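Local coordinates for chain length determinant protein (PDB 4ZM5) that probably sets the length of the lipopolysaccharide O-antigen polysaccharide chain in Shigella flexneri, as a membrane-associated polysaccharide chain regulator, at residues V17-G22 with A226-M231; E58-D61 with P66-L69; V84-Q89 with A99-Q104; K108-L113 with L217-L222. The protein carries 1 engineered substitution. All coordinates share one frame; numbering follows the deposited sequence.

In the fold
Three of the four contacts reach the same antiparallel sheet. Interaction 2 joins helix 55-61 to strand 68-73, interaction 3 lays helix 91-159 on strand 82-88 next to it, and interaction 1 brings helix 17-31 to strand 228-229 at the far side of the sheet. Interactions 2 and 3, with centres 11 Å apart, meet through the carboxylate of Glu67. Interaction 4 lies farther along the same long helix, its centre 23 Å from that of interaction 3. Along the chain, interactions 2, 3 and 4 follow in that order inside the long loop closed by interaction 1. The returning C-terminal chain thus rejoins both the long helix and the N-terminal part of this elongated protein.

Interaction 1 of 4, residues V17-G22 with A226-M231; sequences VGQIAG and AYRYVM
The flat carboxamide of Gln19 meets segment 226-231 beside Arg228, its plane turned 61° from the guanidinium plane, and the two side chains cross at about a right angle. Farther along, Tyr227 CE2 lies 3.7 Å above one face of the Tyr229 ring, shifted toward the rim, while Tyr229 CE2 sits in plane at the edge of the Tyr227 ring. Gln19 reaches out from helix 17-31 with CG anti to its carbonyl carbon (chi1 -71°) and an extended chain beyond. Gln19 NE2 gives a weak, bent hydrogen bond to Tyr227 O, at 3.3 Å. Gln19 OE1 lies 3.5 Å from Arg228 CB and also accepts a hydrogen bond from Asp16 N. Arg228 then bends at its third torsion and carries the guanidinium away, with NE in a long, weak ion pair with Asp16. Backbone hydrogen bonding between Arg228 and Thr13 holds this part on strand 6-13, and just beyond, Val230 and Met231 both face Ile11 in a classic beta bulge. The bond from Asp16 N probably helps orient the amide; a neutral group thus links the helix to the residue before the strand by one weak hydrogen bond, its oxygen against the Arg228 methylenes.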
# COMPACT_ATOMS: atom_id res chain seq x y z
N VAL B 17 -4.46 17.03 4.50
CA VAL B 17 -3.72 16.36 3.42
C VAL B 17 -2.36 17.05 3.25
O VAL B 17 -1.36 16.37 3.05
CB VAL B 17 -4.56 16.33 2.10
CG1 VAL B 17 -3.83 15.63 0.96
CG2 VAL B 17 -5.92 15.68 2.33
N GLY B 18 -2.34 18.37 3.42
CA GLY B 18 -1.12 19.15 3.31
C GLY B 18 -0.11 18.82 4.39
O GLY B 18 1.09 18.69 4.12
N GLN B 19 -0.61 18.67 5.62
CA GLN B 19 0.20 18.32 6.79
C GLN B 19 0.76 16.89 6.70
O GLN B 19 1.80 16.58 7.30
CB GLN B 19 -0.65 18.42 8.07
CG GLN B 19 -1.03 19.82 8.51
CD GLN B 19 -1.96 19.76 9.70
OE1 GLN B 19 -3.15 19.48 9.58
NE2 GLN B 19 -1.43 20.01 10.89
N ILE B 20 0.06 16.03 5.95
CA ILE B 20 0.30 14.60 5.80
C ILE B 20 1.03 14.20 4.50
O ILE B 20 1.56 13.09 4.44
CB ILE B 20 -1.11 13.94 5.93
CG1 ILE B 20 -1.19 13.10 7.17
CG2 ILE B 20 -1.64 13.21 4.68
CD1 ILE B 20 -0.58 13.84 8.39
N ALA B 21 1.08 15.10 3.49
CA ALA B 21 1.67 14.89 2.17
C ALA B 21 3.01 14.10 2.19
O ALA B 21 3.16 13.15 1.42
CB ALA B 21 1.86 16.22 1.47
N GLY B 22 3.92 14.47 3.11
CA GLY B 22 5.23 13.84 3.31
C GLY B 22 5.17 12.39 3.76
O GLY B 22 5.85 11.54 3.19
N ALA B 226 0.36 14.73 13.58
CA ALA B 226 -0.57 13.63 13.90
C ALA B 226 -1.99 14.19 14.18
O ALA B 226 -2.95 13.43 14.32
CB ALA B 226 -0.04 12.83 15.09
N TYR B 227 -2.12 15.51 14.23
CA TYR B 227 -3.38 16.19 14.47
C TYR B 227 -3.36 17.60 13.89
O TYR B 227 -2.34 18.07 13.38
CB TYR B 227 -3.72 16.23 15.98
CG TYR B 227 -2.76 17.07 16.80
CD1 TYR B 227 -1.53 16.56 17.20
CD2 TYR B 227 -3.08 18.37 17.17
CE1 TYR B 227 -0.63 17.33 17.93
CE2 TYR B 227 -2.20 19.15 17.91
CZ TYR B 227 -0.98 18.62 18.30
OH TYR B 227 -0.09 19.37 19.03
N ARG B 228 -4.52 18.26 13.98
CA ARG B 228 -4.78 19.62 13.55
C ARG B 228 -5.68 20.23 14.60
O ARG B 228 -6.62 19.56 15.05
CB ARG B 228 -5.45 19.62 12.16
CG ARG B 228 -5.96 20.97 11.72
CD ARG B 228 -6.57 20.94 10.35
NE ARG B 228 -7.94 20.45 10.30
CZ ARG B 228 -9.03 21.16 10.64
NH1 ARG B 228 -8.90 22.39 11.14
NH2 ARG B 228 -10.23 20.64 10.48
N TYR B 229 -5.38 21.46 15.04
CA TYR B 229 -6.24 22.10 16.02
C TYR B 229 -7.44 22.69 15.35
O TYR B 229 -7.34 23.33 14.31
CB TYR B 229 -5.51 23.22 16.78
CG TYR B 229 -4.60 22.81 17.91
CD1 TYR B 229 -5.12 22.33 19.11
CD2 TYR B 229 -3.23 23.03 17.84
CE1 TYR B 229 -4.29 22.00 20.18
CE2 TYR B 229 -2.39 22.70 18.90
CZ TYR B 229 -2.92 22.20 20.07
OH TYR B 229 -2.08 21.92 21.11
N VAL B 230 -8.59 22.48 15.97
CA VAL B 230 -9.84 23.10 15.60
C VAL B 230 -9.90 24.34 16.51
O VAL B 230 -10.24 25.44 16.06
CB VAL B 230 -11.05 22.14 15.75
CG1 VAL B 230 -12.36 22.90 15.65
CG2 VAL B 230 -11.01 21.04 14.71
N MET B 231 -9.49 24.15 17.78
CA MET B 231 -9.42 25.14 18.84
C MET B 231 -8.24 24.82 19.77
O MET B 231 -8.20 23.73 20.34
CB MET B 231 -10.76 25.15 19.61
CG MET B 231 -10.91 26.29 20.58
SD MET B 231 -12.44 26.11 21.52
CE MET B 231 -12.00 24.75 22.56

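Interaction 2 of 4, residues E58-D61 with P66-L69; sequences ETLD and PEKL
Where helix 55-61 gives way to the approach to strand 68-73, the backbones draw close: Leu60 CA is 5.0 Å from Glu67 CA, and Asp61 CA is 4.5 Å from Pro66 CA. A nearly straight hydrogen bond (176° at the hydrogen) runs from Glu67 N to Leu60 O, 2.9 Å away, although the donor stands 50° out of the carbonyl plane. Leu60 O also takes a CA-H...O contact from Pro66 CA at 3.5 Å. Water 1 ties the turn a second time, donating to Glu67 O at 2.7 Å and to Asp61 OD1 at 3.1 Å. Among the side chains, Leu60 divides its two methyls. Leu60 CD1 lies 3.7 Å from Leu69 CB, whereas Leu60 CD2 rests 4.0 Å from Glu67 CD, beside the carboxylate. Glu67 has CG anti to its carbonyl carbon and is extended beyond it, which takes the carboxylate past Leu60 CD2. There OE2 is hydrogen-bonded to the hydroxyls of Tyr86 on strand 82-88 and Tyr101 on helix 91-159, and OE1 to Gln63 NE2, so three hydrogen bonds grip the acid. Leu69 also packs on Leu56 and on the engineered Pro57. Pro66 meets Arg238 of the third subunit. This is a helix-to-strand connection, a short loop leading from helix 55-61 into a strand at the edge of the sheet as formed within this chain.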
# COMPACT_ATOMS: atom_id res chain seq x y z
N GLU B 58 -6.11 8.16 32.80
CA GLU B 58 -5.92 7.05 33.74
C GLU B 58 -4.76 7.28 34.71
O GLU B 58 -4.93 7.04 35.91
CB GLU B 58 -5.68 5.73 32.99
CG GLU B 58 -6.88 5.24 32.20
CD GLU B 58 -8.06 4.68 32.99
OE1 GLU B 58 -7.95 4.49 34.22
OE2 GLU B 58 -9.09 4.40 32.34
N THR B 59 -3.59 7.71 34.19
CA THR B 59 -2.37 7.96 34.97
C THR B 59 -2.55 9.16 35.92
O THR B 59 -2.13 9.10 37.08
CB THR B 59 -1.21 8.14 34.00
OG1 THR B 59 -0.94 6.89 33.38
CG2 THR B 59 0.05 8.68 34.64
N LEU B 60 -3.17 10.24 35.44
CA LEU B 60 -3.40 11.46 36.22
C LEU B 60 -4.38 11.22 37.38
O LEU B 60 -4.28 11.89 38.41
CB LEU B 60 -3.87 12.62 35.33
CG LEU B 60 -2.82 13.21 34.38
CD1 LEU B 60 -3.38 14.38 33.63
CD2 LEU B 60 -1.60 13.68 35.14
N ASP B 61 -5.30 10.26 37.23
CA ASP B 61 -6.27 9.88 38.25
C ASP B 61 -5.61 9.00 39.33
O ASP B 61 -5.95 9.11 40.51
CB ASP B 61 -7.44 9.14 37.61
CG ASP B 61 -8.58 8.85 38.56
OD1 ASP B 61 -9.33 9.81 38.89
OD2 ASP B 61 -8.70 7.68 39.01
N PRO B 66 -5.33 13.34 42.71
CA PRO B 66 -5.81 13.05 41.35
C PRO B 66 -6.11 14.29 40.51
O PRO B 66 -6.68 15.28 40.99
CB PRO B 66 -7.10 12.27 41.59
CG PRO B 66 -7.12 11.90 43.01
CD PRO B 66 -6.30 12.91 43.73
N GLU B 67 -5.73 14.22 39.22
CA GLU B 67 -5.98 15.27 38.25
C GLU B 67 -7.04 14.78 37.27
O GLU B 67 -7.13 13.58 36.99
CB GLU B 67 -4.68 15.69 37.52
CG GLU B 67 -3.68 16.45 38.38
CD GLU B 67 -2.31 16.67 37.74
OE1 GLU B 67 -1.31 16.13 38.28
OE2 GLU B 67 -2.22 17.40 36.73
N LYS B 68 -7.87 15.70 36.80
CA LYS B 68 -8.93 15.39 35.85
C LYS B 68 -8.54 15.90 34.47
O LYS B 68 -8.45 17.12 34.25
CB LYS B 68 -10.29 15.95 36.33
CG LYS B 68 -11.45 15.86 35.32
CD LYS B 68 -12.06 14.46 35.21
CE LYS B 68 -13.49 14.52 34.72
NZ LYS B 68 -14.06 13.16 34.49
N LEU B 69 -8.29 14.95 33.56
CA LEU B 69 -8.02 15.17 32.15
C LEU B 69 -8.96 14.28 31.35
O LEU B 69 -9.11 13.10 31.65
CB LEU B 69 -6.56 14.92 31.78
CG LEU B 69 -6.20 15.33 30.37
CD1 LEU B 69 -5.16 16.40 30.38
CD2 LEU B 69 -5.72 14.13 29.60
O HOH W 1 -9.46 12.74 38.03

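Interaction 3 of 4, residues V84-Q89 with A99-Q104; sequences VSYVGQ and AQYIQQ
Tyr101 makes the first touch of segment 99-104 on strand 82-88, its ring lying against that of Tyr86. CE2 of Tyr101 comes 3.7 Å from CE1 of Tyr86, and this Tyr86 atom sits at the edge of the Tyr101 ring, near its plane. The two planes are turned 53° from each other with centroids 5.7 Å apart, an oblique pairing. The torsions bring the rings together from different directions: on the strand, Tyr86 has CG anti to the backbone N (chi1 -177°), while on the helix Tyr101 has CG anti to the carbonyl carbon (chi1 -75°). Both hydroxyls are bonded to Glu67 OE2, which probably steadies the rings. A two-residue link leads from the strand to helix 91-159, and the chain folds back so that the first turns of the long helix pack on one face of the antiparallel sheet; Val84 and Tyr86, two positions apart on the strand, are the residues turned to the helix. Ile102 follows with an extended chain that drops CD1 onto Val84 CG2 at 3.8 Å. That methyl occupies the crowded position between the backbone N and the carbonyl carbon of Val84. Ala10 and Ile12 of strand 6-13, Ile71 of strand 68-73, Tyr227 and Pro233 add to the surroundings of the pair, and no hydrogen bond crosses between the two segments. Beyond Ile102 the helix is carried on by the bonds from Gln103 N to Ala99 O and from Gln104 N to Gln100 O, each 2.9 Å long.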
# COMPACT_ATOMS: atom_id res chain seq x y z
N VAL B 84 -10.39 17.80 24.20
CA VAL B 84 -9.48 17.50 25.29
C VAL B 84 -9.68 18.58 26.37
O VAL B 84 -9.78 19.77 26.06
CB VAL B 84 -8.00 17.32 24.84
CG1 VAL B 84 -7.82 15.98 24.14
CG2 VAL B 84 -7.56 18.44 23.90
N SER B 85 -9.82 18.14 27.62
CA SER B 85 -10.09 19.05 28.72
C SER B 85 -9.23 18.80 29.91
O SER B 85 -8.91 17.66 30.21
CB SER B 85 -11.55 18.94 29.15
OG SER B 85 -12.41 19.56 28.21
N TYR B 86 -8.87 19.86 30.61
CA TYR B 86 -8.08 19.78 31.84
C TYR B 86 -8.68 20.69 32.89
O TYR B 86 -8.97 21.86 32.61
CB TYR B 86 -6.61 20.12 31.59
CG TYR B 86 -5.77 19.97 32.84
CD1 TYR B 86 -5.41 18.71 33.31
CD2 TYR B 86 -5.38 21.08 33.58
CE1 TYR B 86 -4.69 18.55 34.49
CE2 TYR B 86 -4.66 20.94 34.76
CZ TYR B 86 -4.30 19.67 35.20
OH TYR B 86 -3.59 19.52 36.36
N VAL B 87 -8.82 20.17 34.11
CA VAL B 87 -9.31 20.93 35.26
C VAL B 87 -8.09 21.33 36.12
O VAL B 87 -7.43 20.46 36.71
CB VAL B 87 -10.41 20.21 36.09
CG1 VAL B 87 -10.96 21.12 37.19
CG2 VAL B 87 -11.54 19.70 35.20
N GLY B 88 -7.81 22.63 36.13
CA GLY B 88 -6.71 23.22 36.89
C GLY B 88 -7.19 23.99 38.10
O GLY B 88 -8.39 24.07 38.38
N GLN B 89 -6.24 24.58 38.83
CA GLN B 89 -6.52 25.37 40.04
C GLN B 89 -6.75 26.85 39.72
O GLN B 89 -7.52 27.52 40.42
CB GLN B 89 -5.37 25.22 41.06
CG GLN B 89 -5.45 23.96 41.90
CD GLN B 89 -4.43 23.96 43.01
OE1 GLN B 89 -3.33 23.41 42.88
NE2 GLN B 89 -4.76 24.60 44.14
N ALA B 99 -1.96 22.47 27.36
CA ALA B 99 -1.01 22.62 26.26
C ALA B 99 0.23 21.75 26.47
O ALA B 99 0.70 21.12 25.52
CB ALA B 99 -0.62 24.07 26.10
N GLN B 100 0.73 21.66 27.73
CA GLN B 100 1.89 20.85 28.09
C GLN B 100 1.60 19.37 27.85
O GLN B 100 2.42 18.69 27.21
CB GLN B 100 2.32 21.08 29.55
CG GLN B 100 3.12 22.37 29.77
CD GLN B 100 3.45 22.60 31.23
OE1 GLN B 100 4.32 21.94 31.82
NE2 GLN B 100 2.77 23.56 31.85
N TYR B 101 0.43 18.88 28.30
CA TYR B 101 0.04 17.48 28.13
C TYR B 101 -0.16 17.15 26.64
O TYR B 101 0.19 16.04 26.23
CB TYR B 101 -1.22 17.15 28.96
CG TYR B 101 -0.98 16.99 30.45
CD1 TYR B 101 0.01 16.14 30.93
CD2 TYR B 101 -1.76 17.68 31.39
CE1 TYR B 101 0.25 16.00 32.31
CE2 TYR B 101 -1.55 17.54 32.77
CZ TYR B 101 -0.54 16.70 33.22
OH TYR B 101 -0.33 16.59 34.58
N ILE B 102 -0.64 18.10 25.83
CA ILE B 102 -0.81 17.91 24.39
C ILE B 102 0.58 17.80 23.74
O ILE B 102 0.77 16.94 22.87
CB ILE B 102 -1.69 19.02 23.75
CG1 ILE B 102 -3.15 18.91 24.23
CG2 ILE B 102 -1.62 18.99 22.20
CD1 ILE B 102 -4.09 20.08 23.84
N GLN B 103 1.56 18.64 24.18
CA GLN B 103 2.94 18.64 23.68
C GLN B 103 3.68 17.35 24.05
O GLN B 103 4.43 16.81 23.23
CB GLN B 103 3.73 19.86 24.22
CG GLN B 103 5.05 20.15 23.48
CD GLN B 103 4.87 20.27 21.98
OE1 GLN B 103 4.08 21.09 21.48
NE2 GLN B 103 5.56 19.42 21.23
N GLN B 104 3.47 16.87 25.28
CA GLN B 104 4.02 15.64 25.84
C GLN B 104 3.63 14.44 24.96
O GLN B 104 4.49 13.63 24.60
CB GLN B 104 3.49 15.49 27.27
CG GLN B 104 4.22 14.49 28.14
CD GLN B 104 3.59 14.38 29.51
OE1 GLN B 104 2.89 13.40 29.80
NE2 GLN B 104 3.82 15.37 30.38

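Interaction 4 of 4, residues K108-L113 with L217-L222; sequences KVNQEL and LKFDDL
The regular helical turns of 108-113 face a loop, 217-222, that takes up helical backbone angles at 219-221 without regular helix bonds, and the nearest CA atoms, those of Leu113 and Phe219, are 8.8 Å apart. Phe219 does the reaching. With CG anti to the backbone N (chi1 -177°), its ring extends from the loop and sets CZ 3.4 Å from Asn110 O, a backbone oxygen approached obliquely to the ring. The carboxamide of Asn110 stands at the ring edge, with CG in the ring plane and the amide turned 57° from it. Asn110 OD1 lies 3.5 Å from Phe219 CZ, and Asn110 ND2 is equally far from Phe219 CE2. Asn110 gets there because its CG is also anti to the backbone N (chi1 -163°), bringing the end of the side chain toward the loop. No hydrogen bond crosses between the segments. The contact joins the long helix 91-159, which in this elongated protein leads away from the sheet, to the chain coming back after helix 202-215 on its way to strand 228-229. Next to Asn110, Leu113 presents CB to Phe219 CE1 at 4.2 Å, an apolar touch looser than those made by Asn110. Leu113 itself is buried against Leu45 and Arg48 of helix 38-53, Tyr23 of helix 17-31 and Ile224. Phe219 continues along the same long helix onto Glu114 and Leu117, and its side chain also touches Ile224 of the loop.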
# COMPACT_ATOMS: atom_id res chain seq x y z
N LYS B 108 5.79 11.96 22.19
CA LYS B 108 5.75 10.50 22.25
C LYS B 108 5.30 9.91 20.91
O LYS B 108 5.90 8.94 20.44
CB LYS B 108 4.82 10.03 23.39
CG LYS B 108 4.80 8.51 23.58
CD LYS B 108 4.07 8.06 24.84
CE LYS B 108 4.01 6.55 24.98
NZ LYS B 108 5.36 5.90 25.01
N VAL B 109 4.29 10.54 20.27
CA VAL B 109 3.71 10.12 18.99
C VAL B 109 4.72 10.33 17.87
O VAL B 109 4.87 9.44 17.04
CB VAL B 109 2.34 10.81 18.73
CG1 VAL B 109 1.79 10.51 17.33
CG2 VAL B 109 1.34 10.37 19.78
N ASN B 110 5.47 11.44 17.91
CA ASN B 110 6.51 11.71 16.92
C ASN B 110 7.59 10.60 16.97
O ASN B 110 8.06 10.14 15.92
CB ASN B 110 7.13 13.08 17.14
CG ASN B 110 7.91 13.57 15.93
OD1 ASN B 110 7.33 13.90 14.88
ND2 ASN B 110 9.24 13.63 16.04
N GLN B 111 7.93 10.12 18.18
CA GLN B 111 8.91 9.05 18.38
C GLN B 111 8.35 7.73 17.87
O GLN B 111 9.09 7.01 17.21
CB GLN B 111 9.33 8.93 19.84
CG GLN B 111 10.23 10.06 20.32
CD GLN B 111 11.07 9.63 21.49
OE1 GLN B 111 12.18 9.14 21.33
NE2 GLN B 111 10.55 9.82 22.70
N GLU B 112 7.06 7.42 18.16
CA GLU B 112 6.34 6.22 17.71
C GLU B 112 6.31 6.16 16.19
O GLU B 112 6.47 5.08 15.63
CB GLU B 112 4.89 6.21 18.24
CG GLU B 112 4.76 5.92 19.73
CD GLU B 112 3.36 5.93 20.32
OE1 GLU B 112 2.39 6.25 19.59
OE2 GLU B 112 3.23 5.61 21.52
N LEU B 113 6.14 7.34 15.54
CA LEU B 113 6.09 7.51 14.10
C LEU B 113 7.44 7.31 13.45
O LEU B 113 7.51 6.81 12.34
CB LEU B 113 5.55 8.90 13.75
CG LEU B 113 4.04 9.09 13.85
CD1 LEU B 113 3.68 10.56 13.71
CD2 LEU B 113 3.30 8.19 12.86
N LEU B 217 14.46 7.91 1.54
CA LEU B 217 13.53 8.38 2.57
C LEU B 217 14.23 8.65 3.90
O LEU B 217 15.00 7.81 4.37
CB LEU B 217 12.38 7.37 2.79
CG LEU B 217 11.44 7.07 1.64
CD1 LEU B 217 10.58 5.87 1.97
CD2 LEU B 217 10.56 8.27 1.26
N LYS B 218 13.94 9.81 4.50
CA LYS B 218 14.46 10.25 5.80
C LYS B 218 13.33 10.92 6.62
O LYS B 218 12.59 11.75 6.08
CB LYS B 218 15.67 11.19 5.63
CG LYS B 218 16.31 11.70 6.94
CD LYS B 218 16.93 10.58 7.81
CE LYS B 218 16.30 10.52 9.18
NZ LYS B 218 16.67 9.28 9.92
N PHE B 219 13.20 10.54 7.91
CA PHE B 219 12.17 11.06 8.84
C PHE B 219 12.23 12.59 9.02
O PHE B 219 11.18 13.23 9.08
CB PHE B 219 12.28 10.36 10.21
CG PHE B 219 11.23 10.78 11.21
CD1 PHE B 219 9.93 10.29 11.12
CD2 PHE B 219 11.53 11.66 12.23
CE1 PHE B 219 8.95 10.70 12.04
CE2 PHE B 219 10.56 12.05 13.16
CZ PHE B 219 9.28 11.57 13.06
N ASP B 220 13.45 13.15 9.11
CA ASP B 220 13.68 14.59 9.28
C ASP B 220 13.13 15.41 8.10
O ASP B 220 12.71 16.56 8.31
CB ASP B 220 15.18 14.88 9.45
CG ASP B 220 15.79 14.26 10.69
OD1 ASP B 220 15.33 14.58 11.81
OD2 ASP B 220 16.76 13.47 10.55
N ASP B 221 13.13 14.83 6.88
CA ASP B 221 12.62 15.47 5.66
C ASP B 221 11.11 15.65 5.72
O ASP B 221 10.60 16.69 5.29
CB ASP B 221 13.00 14.65 4.41
CG ASP B 221 14.40 14.89 3.86
OD1 ASP B 221 15.04 15.89 4.26
OD2 ASP B 221 14.84 14.10 3.00
N LEU B 222 10.40 14.67 6.28
CA LEU B 222 8.95 14.73 6.39
C LEU B 222 8.50 15.44 7.68
O LEU B 222 8.70 14.94 8.80
CB LEU B 222 8.28 13.35 6.27
CG LEU B 222 9.10 12.11 6.58
CD1 LEU B 222 8.48 11.30 7.71
CD2 LEU B 222 9.24 11.26 5.36